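Local coordinates for Amuc_1102 (Akkermansia muciniphila, PDB 7DSZ), which is of unproven function but adopts an immunoglobulin-like fold related to archaeal type IV pilus proteins, which suggests a role in a pilus-like assembly, at residues V187-Y190 / D191-P194; P85-S88 / R89-L92. All coordinates share one frame; numbering follows the deposited sequence.

Contact 1: V187-Y190 / D191-P194; sequences VFWY and DRYP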
loop_
_atom_site.group_PDB
_atom_site.type_symbol
_atom_site.label_atom_id
_atom_site.label_comp_id
_atom_site.label_asym_id
_atom_site.label_seq_id
_atom_site.Cartn_x
_atom_site.Cartn_y
_atom_site.Cartn_z
ATOM N N VAL C 187 -2.839 11.235 0.035
ATOM C CA VAL C 187 -2.279 12.257 -0.857
ATOM C C VAL C 187 -2.697 13.675 -0.492
ATOM O O VAL C 187 -2.285 14.620 -1.180
ATOM C CB VAL C 187 -2.654 12.002 -2.331
ATOM C CG1 VAL C 187 -2.278 10.549 -2.736
ATOM C CG2 VAL C 187 -4.118 12.291 -2.570
ATOM N N PHE C 188 -3.474 13.864 0.570
ATOM C CA PHE C 188 -3.975 15.181 0.943
ATOM C C PHE C 188 -3.195 15.754 2.117
ATOM O O PHE C 188 -2.569 15.024 2.882
ATOM C CB PHE C 188 -5.457 15.092 1.282
ATOM C CG PHE C 188 -6.300 14.729 0.091
ATOM C CD1 PHE C 188 -6.662 15.712 -0.825
ATOM C CD2 PHE C 188 -6.670 13.422 -0.147
ATOM C CE1 PHE C 188 -7.424 15.396 -1.939
ATOM C CE2 PHE C 188 -7.426 13.093 -1.280
ATOM C CZ PHE C 188 -7.802 14.097 -2.166
ATOM N N TRP C 189 -3.234 17.088 2.245
ATOM C CA TRP C 189 -2.474 17.789 3.282
ATOM C C TRP C 189 -1.032 17.303 3.320
ATOM O O TRP C 189 -0.458 17.073 4.388
ATOM C CB TRP C 189 -3.110 17.616 4.662
ATOM C CG TRP C 189 -4.474 18.210 4.848
ATOM C CD1 TRP C 189 -5.248 18.862 3.919
ATOM C CD2 TRP C 189 -5.207 18.225 6.072
ATOM N NE1 TRP C 189 -6.441 19.257 4.505
ATOM C CE2 TRP C 189 -6.433 18.869 5.823
ATOM C CE3 TRP C 189 -4.950 17.725 7.356
ATOM C CZ2 TRP C 189 -7.394 19.034 6.811
ATOM C CZ3 TRP C 189 -5.911 17.899 8.346
ATOM C CH2 TRP C 189 -7.114 18.551 8.063
ATOM N N TYR C 190 -0.429 17.157 2.140
ATOM C CA TYR C 190 0.828 16.430 2.072
ATOM C C TYR C 190 1.930 17.156 2.839
ATOM O O TYR C 190 2.739 16.513 3.523
ATOM C CB TYR C 190 1.231 16.183 0.614
ATOM C CG TYR C 190 2.492 15.347 0.530
ATOM C CD1 TYR C 190 2.430 13.953 0.632
ATOM C CD2 TYR C 190 3.751 15.945 0.395
ATOM C CE1 TYR C 190 3.585 13.169 0.582
ATOM C CE2 TYR C 190 4.918 15.172 0.343
ATOM C CZ TYR C 190 4.825 13.781 0.431
ATOM O OH TYR C 190 5.959 12.986 0.407
ATOM N N ASP C 191 1.933 18.492 2.796
ATOM C CA ASP C 191 2.990 19.273 3.443
ATOM C C ASP C 191 2.866 19.372 4.956
ATOM O O ASP C 191 3.759 19.950 5.591
ATOM C CB ASP C 191 3.014 20.686 2.869
ATOM C CG ASP C 191 3.624 20.720 1.504
ATOM O OD1 ASP C 191 4.283 19.710 1.166
ATOM O OD2 ASP C 191 3.450 21.723 0.782
ATOM N N ARG C 192 1.777 18.873 5.547
ATOM C CA ARG C 192 1.560 19.033 6.981
ATOM C C ARG C 192 2.405 18.071 7.811
ATOM O O ARG C 192 2.658 18.342 8.996
ATOM C CB ARG C 192 0.063 18.848 7.282
ATOM C CG ARG C 192 -0.336 18.842 8.768
ATOM C CD ARG C 192 -1.863 18.759 8.884
ATOM N NE ARG C 192 -2.344 18.575 10.251
ATOM C CZ ARG C 192 -2.748 19.577 11.025
ATOM N NH1 ARG C 192 -2.711 20.828 10.556
ATOM N NH2 ARG C 192 -3.190 19.342 12.257
ATOM N N TYR C 193 2.853 16.969 7.218
ATOM C CA TYR C 193 3.515 15.879 7.914
ATOM C C TYR C 193 4.778 15.486 7.166
ATOM O O TYR C 193 4.869 15.675 5.947
ATOM C CB TYR C 193 2.610 14.640 7.986
ATOM C CG TYR C 193 1.156 14.887 8.325
ATOM C CD1 TYR C 193 0.230 15.177 7.326
ATOM C CD2 TYR C 193 0.703 14.778 9.642
ATOM C CE1 TYR C 193 -1.105 15.369 7.636
ATOM C CE2 TYR C 193 -0.637 14.981 9.958
ATOM C CZ TYR C 193 -1.524 15.261 8.940
ATOM O OH TYR C 193 -2.859 15.469 9.193
ATOM N N PRO C 194 5.745 14.878 7.841
ATOM C CA PRO C 194 6.877 14.305 7.105
ATOM C C PRO C 194 6.453 13.081 6.302
ATOM O O PRO C 194 5.371 12.508 6.477
ATOM C CB PRO C 194 7.880 13.921 8.202
ATOM C CG PRO C 194 7.334 14.516 9.494
ATOM C CD PRO C 194 5.853 14.622 9.289
#
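Trp189 and Arg192 run alongside each other in the same direction, with the indole and guanidinium planes turned 56° apart. The touching is done by the arginine's aliphatic part: its CD lies 3.6 Å from Trp189 CE3, approaching the indole obliquely. CG stands anti to the backbone N of Arg192 (chi1 174°), and the chain stays extended as far as NE, which carries the charged end past the benzo part of the indole. Tyr193 comes to the same indole carbon, its OH in the ring plane at the edge, 3.6 Å from Trp189 CE3. One face of the Tyr193 ring takes Arg192 CG, over its centre and 3.7 Å above the plane.

The turn behind these side chains closes through Arg192 N and Trp189 O, 3.1 Å apart; this hydrogen bond is nearly straight at the hydrogen (163°), but the donor sits well above the carbonyl plane. This turn belongs to the loop between strands 169-171 and 195-196 of the immunoglobulin-like fold, where Tyr193 packs on Tyr110, Ser112 and Tyr114 of strand 109-115. Glu55 takes both polar ends, by a salt bridge to Arg192 NE and a hydrogen bond to Tyr193 OH; the direct bond from Arg192 NE to Tyr193 OH, 3.3 Å long, is weak. Tyr190 crosses Asp191 at about a right angle, with Asp191 OD1 near the plane of its ring at the edge, 3.9 Å from Tyr190 CD2.

Contact 2: P85-S88 / R89-L92; sequences PDRS and RQYL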
loop_
_atom_site.group_PDB
_atom_site.type_symbol
_atom_site.label_atom_id
_atom_site.label_comp_id
_atom_site.label_asym_id
_atom_site.label_seq_id
_atom_site.Cartn_x
_atom_site.Cartn_y
_atom_site.Cartn_z
ATOM N N PRO C 85 -15.752 -2.642 23.576
ATOM C CA PRO C 85 -17.215 -2.608 23.453
ATOM C C PRO C 85 -17.855 -3.975 23.577
ATOM O O PRO C 85 -19.075 -4.046 23.759
ATOM C CB PRO C 85 -17.439 -2.008 22.058
ATOM C CG PRO C 85 -16.199 -2.389 21.289
ATOM C CD PRO C 85 -15.072 -2.367 22.292
ATOM N N ASP C 86 -17.078 -5.055 23.463
ATOM C CA ASP C 86 -17.593 -6.410 23.602
ATOM C C ASP C 86 -17.461 -6.963 25.010
ATOM O O ASP C 86 -18.177 -7.911 25.355
ATOM C CB ASP C 86 -16.868 -7.365 22.656
ATOM C CG ASP C 86 -17.246 -7.152 21.216
ATOM O OD1 ASP C 86 -18.403 -6.761 20.963
ATOM O OD2 ASP C 86 -16.379 -7.365 20.339
ATOM N N ARG C 87 -16.534 -6.416 25.822
ATOM C CA ARG C 87 -16.317 -6.842 27.216
ATOM C C ARG C 87 -15.989 -5.575 28.000
ATOM O O ARG C 87 -14.820 -5.247 28.228
ATOM C CB ARG C 87 -15.200 -7.879 27.334
ATOM C CG ARG C 87 -15.352 -9.089 26.429
ATOM C CD ARG C 87 -14.003 -9.712 26.133
ATOM N NE ARG C 87 -13.322 -10.167 27.344
ATOM C CZ ARG C 87 -13.207 -11.443 27.699
ATOM N NH1 ARG C 87 -13.724 -12.391 26.931
ATOM N NH2 ARG C 87 -12.570 -11.773 28.814
ATOM N N SER C 88 -17.032 -4.859 28.414
ATOM C CA SER C 88 -16.871 -3.529 28.998
ATOM C C SER C 88 -16.086 -3.531 30.306
ATOM O O SER C 88 -15.757 -2.452 30.812
ATOM C CB SER C 88 -18.244 -2.902 29.221
ATOM O OG SER C 88 -19.092 -3.809 29.901
ATOM N N ARG C 89 -15.780 -4.703 30.864
ATOM C CA ARG C 89 -14.945 -4.766 32.052
ATOM C C ARG C 89 -13.481 -4.442 31.763
ATOM O O ARG C 89 -12.710 -4.245 32.708
ATOM C CB ARG C 89 -15.075 -6.156 32.686
ATOM C CG ARG C 89 -15.091 -6.159 34.213
ATOM C CD ARG C 89 -16.027 -7.233 34.794
ATOM N NE ARG C 89 -16.527 -8.171 33.788
ATOM C CZ ARG C 89 -17.183 -9.297 34.070
ATOM N NH1 ARG C 89 -17.416 -9.635 35.331
ATOM N NH2 ARG C 89 -17.602 -10.090 33.089
ATOM N N GLN C 90 -13.072 -4.363 30.494
ATOM C CA GLN C 90 -11.664 -4.196 30.171
ATOM C C GLN C 90 -11.454 -3.086 29.148
ATOM O O GLN C 90 -12.382 -2.640 28.461
ATOM C CB GLN C 90 -11.048 -5.501 29.650
ATOM C CG GLN C 90 -11.545 -5.932 28.294
ATOM C CD GLN C 90 -10.897 -7.218 27.816
ATOM O OE1 GLN C 90 -10.900 -7.519 26.621
ATOM N NE2 GLN C 90 -10.341 -7.985 28.748
ATOM N N TYR C 91 -10.203 -2.642 29.069
ATOM C CA TYR C 91 -9.759 -1.669 28.083
ATOM C C TYR C 91 -8.976 -2.372 26.987
ATOM O O TYR C 91 -8.285 -3.368 27.232
ATOM C CB TYR C 91 -8.870 -0.588 28.717
ATOM C CG TYR C 91 -9.575 0.327 29.688
ATOM C CD1 TYR C 91 -10.406 1.334 29.236
ATOM C CD2 TYR C 91 -9.391 0.197 31.062
ATOM C CE1 TYR C 91 -11.050 2.179 30.115
ATOM C CE2 TYR C 91 -10.027 1.048 31.951
ATOM C CZ TYR C 91 -10.859 2.035 31.468
ATOM O OH TYR C 91 -11.507 2.886 32.332
ATOM N N LEU C 92 -9.075 -1.831 25.772
ATOM C CA LEU C 92 -8.241 -2.247 24.655
ATOM C C LEU C 92 -7.106 -1.244 24.491
ATOM O O LEU C 92 -7.345 -0.040 24.496
ATOM C CB LEU C 92 -9.057 -2.324 23.362
ATOM C CG LEU C 92 -10.171 -3.371 23.397
ATOM C CD1 LEU C 92 -10.966 -3.352 22.102
ATOM C CD2 LEU C 92 -9.576 -4.756 23.671
#
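A type I beta turn from Arg87 to Gln90 reverses the chain, with Ser88 and Arg89 at its two central positions. Gln90 N donates a hydrogen bond to Arg87 O over 3.0 Å, with an N-H...O angle of 158° and the donor lying off the carbonyl plane. Gln90 then leads into strand 91-104.

The side chain of Gln90 folds back over the turn: with chi1 at 69°, CG is placed between the backbone N and the carbonyl carbon and comes within 3.3 Å of Arg87 O. Beyond CG it extends across the Arg87 side chain at a slant, the amide and guanidinium planes 39° apart. Gln90 OE1 passes 3.7 Å from Arg87 NE, a contact without a hydrogen bond; its polar partner is instead Asn84 ND2, of the residue just before Pro85. Toward the strands, Pro85 CD meets Leu92 CD1 at 4.2 Å, and Tyr175 packs against both residues. The neighbouring Asp86 forms a salt bridge with Arg122 and accepts a hydrogen bond from Ser68 N of the third subunit. Backbone bonds pair Gln90 with Asn84 and Leu92 with Val82, as expected of a connection between adjacent antiparallel strands, here 70-83 and 91-104, in a beta hairpin.

Overall arrangement
Contact 2 precedes contact 1 along the chain, and the two lie on opposite sides of its centre. Their centres are 34 Å apart and their nearest atoms about 22 Å, so they do not touch. The sheets of the fold relate them: strand 91-104, which begins at contact 2, pairs in antiparallel fashion with strand 195-196, entered directly after contact 1. Contact 1 additionally packs on the three-stranded sheet through strand 109-115. Both are surface contacts near subunit boundaries, but with different partners: residues 187-194 approach the second subunit, whereas residues 85-92 approach the third.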